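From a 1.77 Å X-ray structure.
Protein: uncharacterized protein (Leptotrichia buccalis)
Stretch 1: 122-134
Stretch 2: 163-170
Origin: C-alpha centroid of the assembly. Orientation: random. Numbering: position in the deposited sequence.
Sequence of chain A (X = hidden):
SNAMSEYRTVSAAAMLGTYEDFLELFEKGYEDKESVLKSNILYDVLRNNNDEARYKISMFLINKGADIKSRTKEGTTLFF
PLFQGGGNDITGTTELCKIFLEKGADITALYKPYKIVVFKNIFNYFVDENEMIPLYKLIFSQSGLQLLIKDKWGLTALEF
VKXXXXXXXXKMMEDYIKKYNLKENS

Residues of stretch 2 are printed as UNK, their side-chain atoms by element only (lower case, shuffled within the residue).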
# COMPACT_ATOMS: atom_id res chain seq x y z
N ILE A 122 -6.72 -7.88 6.50
CA ILE A 122 -6.19 -8.70 7.59
C ILE A 122 -6.27 -10.17 7.25
O ILE A 122 -5.53 -11.00 7.78
CB ILE A 122 -6.85 -8.40 8.95
CG1 ILE A 122 -8.26 -8.99 9.03
CG2 ILE A 122 -6.83 -6.89 9.22
CD1 ILE A 122 -8.90 -8.83 10.39
N PHE A 123 -7.16 -10.50 6.32
CA PHE A 123 -7.35 -11.89 5.93
C PHE A 123 -6.26 -12.31 4.95
O PHE A 123 -6.17 -13.48 4.57
CB PHE A 123 -8.75 -12.10 5.37
CG PHE A 123 -9.83 -11.64 6.31
CD1 PHE A 123 -9.98 -12.22 7.56
CD2 PHE A 123 -10.67 -10.60 5.95
CE1 PHE A 123 -10.95 -11.78 8.43
CE2 PHE A 123 -11.65 -10.15 6.83
CZ PHE A 123 -11.79 -10.74 8.06
N ASN A 124 -5.41 -11.36 4.58
CA ASN A 124 -4.25 -11.64 3.73
C ASN A 124 -2.98 -11.81 4.54
O ASN A 124 -1.93 -12.16 4.00
CB ASN A 124 -4.04 -10.50 2.73
CG ASN A 124 -5.02 -10.53 1.60
OD1 ASN A 124 -5.36 -11.60 1.10
ND2 ASN A 124 -5.49 -9.37 1.19
N TYR A 125 -3.07 -11.52 5.83
CA TYR A 125 -1.88 -11.53 6.68
C TYR A 125 -1.24 -12.90 6.72
O TYR A 125 -1.91 -13.93 6.87
CB TYR A 125 -2.23 -11.09 8.10
CG TYR A 125 -2.49 -9.60 8.28
CD1 TYR A 125 -2.38 -8.71 7.21
CD2 TYR A 125 -2.85 -9.10 9.51
CE1 TYR A 125 -2.63 -7.34 7.39
CE2 TYR A 125 -3.11 -7.76 9.70
CZ TYR A 125 -2.99 -6.88 8.64
OH TYR A 125 -3.24 -5.54 8.86
N PHE A 126 0.08 -12.92 6.58
CA PHE A 126 0.85 -14.14 6.76
C PHE A 126 1.26 -14.26 8.21
O PHE A 126 2.44 -14.13 8.55
CB PHE A 126 2.08 -14.15 5.85
CG PHE A 126 2.82 -15.46 5.87
CD1 PHE A 126 2.35 -16.54 5.13
CD2 PHE A 126 3.97 -15.62 6.63
CE1 PHE A 126 3.02 -17.75 5.15
CE2 PHE A 126 4.64 -16.83 6.65
CZ PHE A 126 4.17 -17.90 5.90
N VAL A 127 0.28 -14.47 9.08
CA VAL A 127 0.57 -14.78 10.48
C VAL A 127 -0.43 -15.82 10.96
O VAL A 127 -1.58 -15.85 10.51
CB VAL A 127 0.48 -13.54 11.38
CG1 VAL A 127 1.39 -12.44 10.86
CG2 VAL A 127 -0.94 -13.06 11.47
N ASP A 128 0.01 -16.68 11.88
CA ASP A 128 -0.86 -17.71 12.41
C ASP A 128 -2.10 -17.08 13.05
O ASP A 128 -2.01 -16.09 13.79
CB ASP A 128 -0.12 -18.57 13.43
CG ASP A 128 -0.84 -19.86 13.72
OD1 ASP A 128 -0.58 -20.85 13.00
OD2 ASP A 128 -1.67 -19.89 14.66
N GLU A 129 -3.26 -17.64 12.75
CA GLU A 129 -4.52 -17.09 13.23
C GLU A 129 -4.60 -17.02 14.76
O GLU A 129 -5.30 -16.17 15.30
CB GLU A 129 -5.69 -17.88 12.68
CG GLU A 129 -6.12 -17.44 11.30
CD GLU A 129 -7.49 -17.96 10.95
OE1 GLU A 129 -7.67 -19.20 10.92
OE2 GLU A 129 -8.40 -17.14 10.73
N ASN A 130 -3.92 -17.93 15.44
CA ASN A 130 -3.84 -17.86 16.89
C ASN A 130 -3.42 -16.45 17.31
O ASN A 130 -3.92 -15.89 18.29
CB ASN A 130 -2.86 -18.89 17.44
CG ASN A 130 -2.99 -19.09 18.94
OD1 ASN A 130 -4.09 -19.32 19.45
ND2 ASN A 130 -1.88 -18.97 19.66
N GLU A 131 -2.49 -15.88 16.55
CA GLU A 131 -2.03 -14.52 16.81
C GLU A 131 -3.07 -13.46 16.45
O GLU A 131 -3.04 -12.35 16.98
CB GLU A 131 -0.72 -14.25 16.06
CG GLU A 131 0.47 -15.02 16.60
CD GLU A 131 1.71 -14.86 15.74
OE1 GLU A 131 2.11 -13.71 15.46
OE2 GLU A 131 2.28 -15.90 15.33
N MSE A 132 -4.00 -13.82 15.56
CA MSE A 132 -5.01 -12.86 15.08
C MSE A 132 -6.21 -12.76 16.03
O MSE A 132 -7.03 -11.87 15.91
CB MSE A 132 -5.53 -13.27 13.69
CG MSE A 132 -4.47 -13.36 12.59
SE MSE A 132 -3.73 -11.60 12.24
CE MSE A 132 -5.35 -10.75 11.61
N ILE A 133 -6.32 -13.70 16.97
CA ILE A 133 -7.52 -13.77 17.80
C ILE A 133 -7.85 -12.48 18.57
O ILE A 133 -9.00 -12.03 18.55
CB ILE A 133 -7.50 -14.99 18.75
CG1 ILE A 133 -7.68 -16.27 17.93
CG2 ILE A 133 -8.60 -14.88 19.79
CD1 ILE A 133 -7.60 -17.52 18.76
N PRO A 134 -6.86 -11.86 19.23
CA PRO A 134 -7.19 -10.61 19.91
C PRO A 134 -7.79 -9.58 18.95
O PRO A 134 -8.80 -8.96 19.28
CB PRO A 134 -5.83 -10.14 20.44
CG PRO A 134 -5.05 -11.41 20.62
CD PRO A 134 -5.46 -12.26 19.45
N UNK A 163 -12.73 -18.25 0.97
CA UNK A 163 -11.74 -18.70 0.00
C UNK A 163 -10.29 -18.40 0.42
O UNK A 163 -9.36 -18.64 -0.34
n UNK A 163 -13.15 -17.03 -3.67
c UNK A 163 -12.94 -19.04 -2.24
n UNK A 163 -13.02 -15.05 -4.83
c UNK A 163 -13.72 -16.10 -4.43
n UNK A 163 -14.99 -16.23 -4.80
c UNK A 163 -13.83 -18.22 -3.17
c UNK A 163 -12.04 -18.13 -1.39
N UNK A 164 -10.11 -17.86 1.62
CA UNK A 164 -8.79 -17.79 2.22
C UNK A 164 -8.59 -19.02 3.08
O UNK A 164 -9.51 -19.81 3.26
s UNK A 164 -8.67 -15.01 2.06
c UNK A 164 -8.64 -16.52 3.05
N UNK A 165 -7.39 -19.22 3.60
CA UNK A 165 -7.20 -20.35 4.50
C UNK A 165 -7.25 -19.84 5.93
O UNK A 165 -6.26 -19.90 6.66
n UNK A 165 -6.39 -21.67 1.06
o UNK A 165 -4.42 -22.60 1.62
c UNK A 165 -6.05 -22.35 3.36
c UNK A 165 -5.88 -21.07 4.19
c UNK A 165 -5.55 -22.21 1.93
N UNK A 166 -8.41 -19.31 6.32
CA UNK A 166 -8.59 -18.67 7.62
C UNK A 166 -9.82 -19.22 8.33
O UNK A 166 -10.81 -18.51 8.49
c UNK A 166 -6.33 -16.57 7.49
c UNK A 166 -5.26 -15.63 6.95
n UNK A 166 -4.21 -15.43 7.99
c UNK A 166 -8.75 -17.16 7.45
c UNK A 166 -7.62 -16.47 6.71
N UNK A 167 -9.78 -20.49 8.75
CA UNK A 167 -10.96 -21.14 9.33
C UNK A 167 -11.47 -20.44 10.59
O UNK A 167 -12.68 -20.44 10.84
c UNK A 167 -10.45 -22.55 9.67
c UNK A 167 -8.96 -22.40 9.76
c UNK A 167 -8.61 -21.39 8.71
N UNK A 168 -10.57 -19.85 11.37
CA UNK A 168 -10.98 -19.18 12.60
C UNK A 168 -11.80 -17.92 12.28
O UNK A 168 -12.86 -17.69 12.85
c UNK A 168 -7.88 -19.86 14.87
c UNK A 168 -10.26 -18.12 14.77
c UNK A 168 -9.01 -20.09 13.88
c UNK A 168 -9.78 -18.82 13.51
N UNK A 169 -11.29 -17.11 11.35
CA UNK A 169 -12.03 -15.93 10.93
C UNK A 169 -13.39 -16.33 10.35
O UNK A 169 -14.39 -15.65 10.56
c UNK A 169 -11.23 -15.14 9.90
N UNK A 170 -13.42 -17.45 9.63
CA UNK A 170 -14.65 -17.87 8.97
C UNK A 170 -15.70 -18.24 10.01
O UNK A 170 -16.86 -17.84 9.92
c UNK A 170 -16.26 -18.51 6.45
c UNK A 170 -15.69 -19.58 7.37
c UNK A 170 -15.43 -20.87 6.61
c UNK A 170 -14.41 -19.06 8.03
O HOH W 1 -5.73 -13.38 9.20

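Position 163 carries seven side-chain atoms, four carbons and three nitrogens: three carbons, a nitrogen, then a carbon bearing two more nitrogens. This guanidinium pattern is Arg 163. Its side chain comes no nearer than 9.6 Å to stretch 1, so chemistry alone identifies it.

Position 164 has one carbon and one sulfur, hence Cys 164. Its CB points toward stretch 1. Cys 164 SG lies 3.9 Å from Phe 123 O, and its 4.4 Å approach to Phe 123 CB is apolar. The residue is also bonded covalently to a group elsewhere in the structure.

At position 165 three carbons run out to a terminal oxygen and nitrogen on the third. The oxygen and nitrogen on one carbon make an amide, which excludes a carboxylate, and two carbons before it make the chain one longer than asparagine: Gln 165. Its end leads away from stretch 1.

Position 166 shows four carbons in a row ending in nitrogen, an unbranched amine: Lys 166. Its CB points toward stretch 1, and the chain passes Phe 123, with CE 3.3 Å from Phe 123 O. NZ donates to Tyr 125 O at 3.0 Å and to water 1 at 2.8 Å; that water in turn donates to Ile 122 O at 2.8 Å. The amine thus ties together two carbonyls of stretch 1, one directly and one through water.

Position 167 has three carbons that close onto the backbone nitrogen, the mark of Pro 167. Its N lies 3.3 Å from Glu 129 OE1, but with no hydrogen to share it makes no bond; CD is also 3.3 Å from Glu 129 OE1.

Four carbons at position 168 fork at the first, with one arm two carbons long: Ile 168. Its CG2 meets Ile 133 CG1 at 4.5 Å, while CD1 lies 4.4 Å from Asn 130 N.

A single carbon defines position 169 as Ala 169. Its CB sits 3.7 Å from Phe 123 CE1, approaching the ring obliquely.

Position 170 has four carbons forked at the second, Leu 170, whose side chain stays 6.9 Å from stretch 1.

The contact centers on Glu 129, whose carboxylate reaches the start of the helix at 167-170. Ile 168 N donates to Glu 129 OE1 at 3.0 Å (158°), and Ala 169 N donates to Glu 129 OE2 at 3.0 Å (155°), so each oxygen takes one backbone NH. The lysine amine adds a second polar anchor at Tyr 125 O, and apolar packing by Phe 123 and Ile 133 completes an interface burying 503 Å².

Stretch 2 163-170: RCQKPIAL
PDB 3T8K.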